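Local coordinates for protein putative hexulose 6 phosphate synthase (Salmonella typhimurium, PDB 3F4W) that is a putative synthase of the HUMPS family, built as a TIM barrel of eight parallel strands wrapped by helices and found in an assembly of two chains, at residues 145-150 with 177-182; 90-95 with 121-126. All coordinates share one frame; numbering follows the deposited sequence.

Both contacts lie in the outer layer of the TIM barrel and join neighbouring parts of it, a helix and a loop in contact 1 and two helices in contact 2, largely by apolar packing. Contact 2 comes first along the chain and pairs helices 89-102 and 116-126, which follow each other around strand 105-109. Contact 1 follows, setting the start of helix 147-156 against the turn that leads into strand 183-186. Their centres are about 22 Å apart and their nearest atoms about 10 Å. Contact 2 is the more peripheral, its centre about 18 Å from that of the chain against about 14 Å for contact 1, and only contact 2 has the second subunit beside it.

Contact 1: 145-150 with 177-182; sequences KPIDDL and ALLGPD
L179 and L150 supply most of the buried surface, and they meet through one methyl each: CD1 of L179 lies 3.9 Å from CD2 of L150. The two leucines run past one another in opposite directions, each reaching across from its own backbone. L150 holds its CG opposite the backbone N (chi1 -179°), which carries the isobutyl group off the helix and over to the turn; L179, with chi1 -66°, keeps its CG next to its own N and comes the other way.

The same CD2 of L150 has a second neighbour, the CG corner of the P181 ring, at 4.0 Å. The side chains cross at nearly a right angle, and the one methyl touches both L179 of the turn and P181 just beyond it. I147, one helical turn before L150, adds a smaller patch: its CG1 approaches CD1 of L179 to 4.0 Å, again nearly perpendicular. L179 is thus touched by both residues of the helix, at the exposed margin, while L150 and P181 are buried.

L150 N bonds to P146 O (2.9 Å); I147 and L150, three residues apart, lie on the same side of the helix. In the partner, a type I turn from A177 to G180 is closed by G180 N on A177 O (2.9 Å), and G180 then departs from helical conformation with phi 81°. L179 and P181 both direct their side chains at the helix.

Y176 of helix 173-177 packs on both I147 and L150. Beneath, L150 rests on V133 of strand 130-134 and I162 of strand 161-165, while P181 sits on V164; D182 then joins I162 and K2 by backbone hydrogen bonds where strand 183-186 is about to begin.

Contact 2: 90-95 with 121-126; sequences LTIQSC and RLLEEA
L123 brings the methyl CD2 against CD1 of I92 at 3.4 Å, closer than carbon atoms normally approach, so the exact fit of these two buried methyls should be read with caution. The side chains cross at close to a right angle. I92 is stretched out to its tip, with chi1 -74° and chi2 174°, and reaches the leucine with the end of its longer branch alone.

A turn further on, A126 faces the other helix and forms the outer half of the contact. Its CA is 7.3 Å from that of Q93, the nearer approach of the two backbones, against 8.4 Å between the CA atoms of I92 and L123. The extended side chain of Q93 lies across this gap from the solvent side, with CG 4.1 Å from the carbonyl oxygen of A126.

This is helix-to-helix packing in the coat of the barrel, between helices on successive strands. L123 also rests on V108 of strand 105-109 and I92 on V83 of strand 80-84, so each of the two residues touches a barrel strand as well as the other helix, while OG1 of T91 in helix 89-102 hydrogen-bonds OD2 of D138 of the second subunit.

Contact 1: 145-150 with 177-182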
ATOM      1  N   LYS A 145      -5.801  -4.213 -20.154  1.00 19.49           N
ATOM      2  CA  LYS A 145      -7.109  -4.524 -19.588  1.00 18.94           C
ATOM      3  C   LYS A 145      -7.075  -5.843 -18.819  1.00 19.71           C
ATOM      4  O   LYS A 145      -6.217  -6.686 -19.066  1.00 18.52           O
ATOM      5  CB  LYS A 145      -8.185  -4.532 -20.677  1.00 19.54           C
ATOM      6  CG  LYS A 145      -7.888  -5.435 -21.854  1.00 26.06           C
ATOM      7  CD  LYS A 145      -8.897  -5.212 -22.978  1.00 36.16           C
ATOM      8  CE  LYS A 145      -8.776  -6.278 -24.064  1.00 39.66           C
ATOM      9  NZ  LYS A 145      -9.825  -6.129 -25.116  1.00 42.05           N
ATOM     10  N   PRO A 146      -8.012  -6.017 -17.872  1.00 18.62           N
ATOM     11  CA  PRO A 146      -7.996  -7.153 -16.941  1.00 19.93           C
ATOM     12  C   PRO A 146      -8.562  -8.453 -17.505  1.00 20.67           C
ATOM     13  O   PRO A 146      -8.370  -9.499 -16.889  1.00 21.36           O
ATOM     14  CB  PRO A 146      -8.903  -6.684 -15.793  1.00 17.77           C
ATOM     15  CG  PRO A 146      -9.338  -5.290 -16.135  1.00 22.32           C
ATOM     16  CD  PRO A 146      -9.114  -5.089 -17.586  1.00 16.87           C
ATOM     17  N   ILE A 147      -9.242  -8.401 -18.644  1.00 18.63           N
ATOM     18  CA  ILE A 147     -10.006  -9.561 -19.100  1.00 19.72           C
ATOM     19  C   ILE A 147      -9.179 -10.844 -19.280  1.00 19.38           C
ATOM     20  O   ILE A 147      -9.638 -11.930 -18.918  1.00 17.91           O
ATOM     21  CB  ILE A 147     -10.849  -9.248 -20.362  1.00 22.94           C
ATOM     22  CG1 ILE A 147     -12.034 -10.214 -20.453  1.00 22.91           C
ATOM     23  CG2 ILE A 147      -9.985  -9.270 -21.616  1.00 22.94           C
ATOM     24  CD1 ILE A 147     -13.202  -9.670 -21.238  1.00 22.97           C
ATOM     25  N   ASP A 148      -7.965 -10.730 -19.811  1.00 19.27           N
ATOM     26  CA  ASP A 148      -7.135 -11.917 -19.997  1.00 22.55           C
ATOM     27  C   ASP A 148      -6.829 -12.555 -18.647  1.00 20.70           C
ATOM     28  O   ASP A 148      -6.894 -13.776 -18.502  1.00 20.49           O
ATOM     29  CB  ASP A 148      -5.840 -11.599 -20.752  1.00 23.76           C
ATOM     30  CG  ASP A 148      -5.220 -12.834 -21.403  1.00 30.88           C
ATOM     31  OD1 ASP A 148      -5.735 -13.952 -21.192  1.00 27.57           O
ATOM     32  OD2 ASP A 148      -4.220 -12.686 -22.134  1.00 38.21           O
ATOM     33  N   ASP A 149      -6.509 -11.728 -17.657  1.00 16.38           N
ATOM     34  CA  ASP A 149      -6.252 -12.233 -16.310  1.00 17.07           C
ATOM     35  C   ASP A 149      -7.508 -12.839 -15.680  1.00 14.56           C
ATOM     36  O   ASP A 149      -7.426 -13.825 -14.952  1.00 17.22           O
ATOM     37  CB  ASP A 149      -5.657 -11.140 -15.411  1.00 17.14           C
ATOM     38  CG  ASP A 149      -4.176 -10.900 -15.681  1.00 19.80           C
ATOM     39  OD1 ASP A 149      -3.562 -11.697 -16.423  1.00 23.88           O
ATOM     40  OD2 ASP A 149      -3.623  -9.920 -15.143  1.00 25.81           O
ATOM     41  N   LEU A 150      -8.670 -12.257 -15.965  1.00 13.81           N
ATOM     42  CA  LEU A 150      -9.920 -12.797 -15.440  1.00 14.48           C
ATOM     43  C   LEU A 150     -10.197 -14.185 -16.016  1.00 15.26           C
ATOM     44  O   LEU A 150     -10.669 -15.077 -15.310  1.00 14.90           O
ATOM     45  CB  LEU A 150     -11.099 -11.863 -15.732  1.00 14.63           C
ATOM     46  CG  LEU A 150     -12.457 -12.334 -15.201  1.00 15.34           C
ATOM     47  CD1 LEU A 150     -12.400 -12.557 -13.697  1.00 16.31           C
ATOM     48  CD2 LEU A 150     -13.550 -11.341 -15.541  1.00 14.31           C
ATOM     49  N   ALA A 177     -19.297  -9.346 -17.444  1.00 18.15           N
ATOM     50  CA  ALA A 177     -20.448  -9.948 -16.790  1.00 19.03           C
ATOM     51  C   ALA A 177     -20.696 -11.352 -17.326  1.00 21.11           C
ATOM     52  O   ALA A 177     -21.004 -12.273 -16.565  1.00 20.07           O
ATOM     53  CB  ALA A 177     -21.683  -9.078 -16.985  1.00 20.51           C
ATOM     54  N   LEU A 178     -20.553 -11.509 -18.638  1.00 17.95           N
ATOM     55  CA  LEU A 178     -20.767 -12.798 -19.297  1.00 19.21           C
ATOM     56  C   LEU A 178     -19.886 -13.903 -18.733  1.00 20.84           C
ATOM     57  O   LEU A 178     -20.243 -15.078 -18.798  1.00 22.00           O
ATOM     58  CB  LEU A 178     -20.530 -12.683 -20.805  1.00 20.06           C
ATOM     59  CG  LEU A 178     -21.665 -12.074 -21.631  1.00 23.25           C
ATOM     60  CD1 LEU A 178     -21.169 -11.620 -22.995  1.00 21.19           C
ATOM     61  CD2 LEU A 178     -22.812 -13.066 -21.770  1.00 31.31           C
ATOM     62  N   LEU A 179     -18.734 -13.527 -18.185  1.00 20.99           N
ATOM     63  CA  LEU A 179     -17.800 -14.508 -17.643  1.00 21.36           C
ATOM     64  C   LEU A 179     -18.199 -14.933 -16.235  1.00 21.45           C
ATOM     65  O   LEU A 179     -17.760 -15.970 -15.737  1.00 24.22           O
ATOM     66  CB  LEU A 179     -16.372 -13.959 -17.660  1.00 20.36           C
ATOM     67  CG  LEU A 179     -15.794 -13.734 -19.057  1.00 20.64           C
ATOM     68  CD1 LEU A 179     -14.452 -13.017 -19.002  1.00 19.25           C
ATOM     69  CD2 LEU A 179     -15.664 -15.059 -19.790  1.00 23.03           C
ATOM     70  N   GLY A 180     -19.029 -14.121 -15.592  1.00 23.73           N
ATOM     71  CA  GLY A 180     -19.590 -14.471 -14.303  1.00 21.99           C
ATOM     72  C   GLY A 180     -18.713 -14.245 -13.085  1.00 22.80           C
ATOM     73  O   GLY A 180     -18.603 -15.127 -12.229  1.00 21.25           O
ATOM     74  N   PRO A 181     -18.091 -13.058 -12.983  1.00 18.11           N
ATOM     75  CA  PRO A 181     -17.403 -12.732 -11.731  1.00 17.81           C
ATOM     76  C   PRO A 181     -18.448 -12.519 -10.643  1.00 17.76           C
ATOM     77  O   PRO A 181     -19.621 -12.334 -10.961  1.00 20.73           O
ATOM     78  CB  PRO A 181     -16.711 -11.396 -12.036  1.00 17.22           C
ATOM     79  CG  PRO A 181     -16.996 -11.090 -13.492  1.00 24.12           C
ATOM     80  CD  PRO A 181     -18.171 -11.903 -13.888  1.00 18.67           C
ATOM     81  N   ASP A 182     -18.033 -12.538  -9.382  1.00 18.31           N
ATOM     82  CA  ASP A 182     -18.952 -12.268  -8.283  1.00 22.68           C
ATOM     83  C   ASP A 182     -19.073 -10.769  -8.025  1.00 22.14           C
ATOM     84  O   ASP A 182     -20.127 -10.279  -7.613  1.00 20.86           O
ATOM     85  CB  ASP A 182     -18.503 -13.006  -7.024  1.00 18.64           C
ATOM     86  CG  ASP A 182     -18.472 -14.503  -7.219  1.00 22.92           C
ATOM     87  OD1 ASP A 182     -19.554 -15.125  -7.211  1.00 28.35           O
ATOM     88  OD2 ASP A 182     -17.365 -15.064  -7.383  1.00 22.68           O
TER

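Contact 2: 90-95 with 121-126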
ATOM      1  N   LEU A  90       2.418 -15.013   4.925  1.00 14.24           N
ATOM      2  CA  LEU A  90       2.312 -14.637   6.336  1.00 15.29           C
ATOM      3  C   LEU A  90       1.397 -13.433   6.516  1.00 15.26           C
ATOM      4  O   LEU A  90       0.542 -13.407   7.403  1.00 16.11           O
ATOM      5  CB  LEU A  90       3.698 -14.282   6.889  1.00 15.45           C
ATOM      6  CG  LEU A  90       4.561 -15.341   7.583  1.00 22.97           C
ATOM      7  CD1 LEU A  90       4.111 -16.738   7.246  1.00 20.95           C
ATOM      8  CD2 LEU A  90       6.040 -15.131   7.252  1.00 18.76           C
ATOM      9  N   THR A  91       1.602 -12.424   5.677  1.00 15.74           N
ATOM     10  CA  THR A  91       0.817 -11.197   5.737  1.00 16.52           C
ATOM     11  C   THR A  91      -0.630 -11.443   5.320  1.00 15.13           C
ATOM     12  O   THR A  91      -1.562 -10.949   5.951  1.00 16.17           O
ATOM     13  CB  THR A  91       1.448 -10.098   4.859  1.00 16.22           C
ATOM     14  OG1 THR A  91       2.731  -9.749   5.389  1.00 13.97           O
ATOM     15  CG2 THR A  91       0.574  -8.860   4.822  1.00 13.93           C
ATOM     16  N   ILE A  92      -0.821 -12.213   4.257  1.00 15.69           N
ATOM     17  CA  ILE A  92      -2.170 -12.530   3.815  1.00 16.91           C
ATOM     18  C   ILE A  92      -2.920 -13.255   4.923  1.00 16.26           C
ATOM     19  O   ILE A  92      -4.077 -12.950   5.207  1.00 14.75           O
ATOM     20  CB  ILE A  92      -2.159 -13.353   2.522  1.00 17.67           C
ATOM     21  CG1 ILE A  92      -1.778 -12.444   1.350  1.00 20.84           C
ATOM     22  CG2 ILE A  92      -3.517 -14.007   2.289  1.00 19.29           C
ATOM     23  CD1 ILE A  92      -1.582 -13.158   0.048  1.00 20.67           C
ATOM     24  N   GLN A  93      -2.242 -14.191   5.574  1.00 12.78           N
ATOM     25  CA  GLN A  93      -2.854 -14.961   6.650  1.00 15.48           C
ATOM     26  C   GLN A  93      -3.171 -14.115   7.891  1.00 15.83           C
ATOM     27  O   GLN A  93      -4.159 -14.371   8.579  1.00 14.44           O
ATOM     28  CB  GLN A  93      -1.970 -16.159   7.011  1.00 14.63           C
ATOM     29  CG  GLN A  93      -1.852 -17.175   5.886  1.00 17.36           C
ATOM     30  CD  GLN A  93      -1.153 -18.451   6.309  1.00 19.77           C
ATOM     31  OE1 GLN A  93      -1.642 -19.556   6.054  1.00 22.35           O
ATOM     32  NE2 GLN A  93      -0.003 -18.308   6.955  1.00 15.90           N
ATOM     33  N   SER A  94      -2.334 -13.118   8.174  1.00 16.53           N
ATOM     34  CA  SER A  94      -2.567 -12.214   9.302  1.00 16.47           C
ATOM     35  C   SER A  94      -3.799 -11.363   9.051  1.00 18.03           C
ATOM     36  O   SER A  94      -4.615 -11.159   9.950  1.00 16.22           O
ATOM     37  CB  SER A  94      -1.366 -11.292   9.528  1.00 19.36           C
ATOM     38  OG  SER A  94      -0.291 -11.993  10.125  1.00 29.52           O
ATOM     39  N   CYS A  95      -3.922 -10.859   7.825  1.00 15.27           N
ATOM     40  CA  CYS A  95      -5.097 -10.087   7.434  1.00 15.39           C
ATOM     41  C   CYS A  95      -6.360 -10.922   7.596  1.00 15.01           C
ATOM     42  O   CYS A  95      -7.339 -10.469   8.188  1.00 16.34           O
ATOM     43  CB  CYS A  95      -4.973  -9.597   5.989  1.00 16.82           C
ATOM     44  SG  CYS A  95      -3.638  -8.409   5.725  1.00 18.68           S
ATOM     45  N   ARG A 121      -3.272 -20.996  -6.736  1.00 16.57           N
ATOM     46  CA  ARG A 121      -3.255 -22.291  -6.063  1.00 19.10           C
ATOM     47  C   ARG A 121      -2.705 -22.127  -4.656  1.00 19.99           C
ATOM     48  O   ARG A 121      -3.254 -22.654  -3.689  1.00 20.20           O
ATOM     49  CB  ARG A 121      -2.388 -23.302  -6.820  1.00 21.90           C
ATOM     50  CG  ARG A 121      -2.786 -23.562  -8.261  1.00 23.36           C
ATOM     51  CD  ARG A 121      -1.867 -24.615  -8.890  1.00 24.41           C
ATOM     52  NE  ARG A 121      -1.902 -24.568 -10.349  1.00 29.21           N
ATOM     53  CZ  ARG A 121      -0.890 -24.160 -11.108  1.00 30.68           C
ATOM     54  NH1 ARG A 121       0.251 -23.776 -10.555  1.00 28.84           N
ATOM     55  NH2 ARG A 121      -1.015 -24.146 -12.425  1.00 37.06           N
ATOM     56  N   LEU A 122      -1.611 -21.385  -4.555  1.00 18.19           N
ATOM     57  CA  LEU A 122      -0.933 -21.175  -3.288  1.00 21.38           C
ATOM     58  C   LEU A 122      -1.835 -20.444  -2.296  1.00 18.21           C
ATOM     59  O   LEU A 122      -1.929 -20.828  -1.131  1.00 19.51           O
ATOM     60  CB  LEU A 122       0.356 -20.387  -3.522  1.00 20.98           C
ATOM     61  CG  LEU A 122       1.384 -20.333  -2.396  1.00 26.18           C
ATOM     62  CD1 LEU A 122       2.739 -19.892  -2.932  1.00 32.42           C
ATOM     63  CD2 LEU A 122       0.911 -19.392  -1.324  1.00 29.11           C
ATOM     64  N   LEU A 123      -2.498 -19.393  -2.764  1.00 14.69           N
ATOM     65  CA  LEU A 123      -3.292 -18.543  -1.882  1.00 16.37           C
ATOM     66  C   LEU A 123      -4.556 -19.234  -1.392  1.00 16.55           C
ATOM     67  O   LEU A 123      -4.938 -19.100  -0.227  1.00 16.53           O
ATOM     68  CB  LEU A 123      -3.642 -17.227  -2.575  1.00 16.69           C
ATOM     69  CG  LEU A 123      -2.427 -16.379  -2.950  1.00 19.55           C
ATOM     70  CD1 LEU A 123      -2.860 -15.106  -3.658  1.00 18.70           C
ATOM     71  CD2 LEU A 123      -1.583 -16.069  -1.716  1.00 20.69           C
ATOM     72  N   GLU A 124      -5.204 -19.978  -2.279  1.00 17.62           N
ATOM     73  CA  GLU A 124      -6.412 -20.697  -1.905  1.00 14.88           C
ATOM     74  C   GLU A 124      -6.121 -21.762  -0.855  1.00 18.94           C
ATOM     75  O   GLU A 124      -6.874 -21.920   0.104  1.00 18.11           O
ATOM     76  CB  GLU A 124      -7.076 -21.324  -3.130  1.00 19.21           C
ATOM     77  CG  GLU A 124      -7.822 -20.321  -3.991  1.00 20.22           C
ATOM     78  CD  GLU A 124      -8.877 -20.974  -4.859  1.00 23.70           C
ATOM     79  OE1 GLU A 124     -10.063 -20.972  -4.459  1.00 23.21           O
ATOM     80  OE2 GLU A 124      -8.519 -21.501  -5.932  1.00 23.35           O
ATOM     81  N   GLU A 125      -5.028 -22.495  -1.033  1.00 25.16           N
ATOM     82  CA  GLU A 125      -4.680 -23.529  -0.070  1.00 31.26           C
ATOM     83  C   GLU A 125      -4.193 -22.903   1.236  1.00 28.21           C
ATOM     84  O   GLU A 125      -4.131 -23.567   2.270  1.00 30.27           O
ATOM     85  CB  GLU A 125      -3.649 -24.502  -0.649  1.00 32.68           C
ATOM     86  CG  GLU A 125      -2.291 -23.895  -0.915  1.00 40.25           C
ATOM     87  CD  GLU A 125      -1.351 -24.859  -1.625  1.00 48.56           C
ATOM     88  OE1 GLU A 125      -1.810 -25.561  -2.557  1.00 50.24           O
ATOM     89  OE2 GLU A 125      -0.156 -24.913  -1.253  1.00 51.61           O
ATOM     90  N   ALA A 126      -3.871 -21.613   1.186  1.00 18.05           N
ATOM     91  CA  ALA A 126      -3.454 -20.879   2.379  1.00 17.58           C
ATOM     92  C   ALA A 126      -4.644 -20.264   3.113  1.00 18.66           C
ATOM     93  O   ALA A 126      -4.502 -19.766   4.231  1.00 18.96           O
ATOM     94  CB  ALA A 126      -2.434 -19.804   2.020  1.00 20.64           C
TER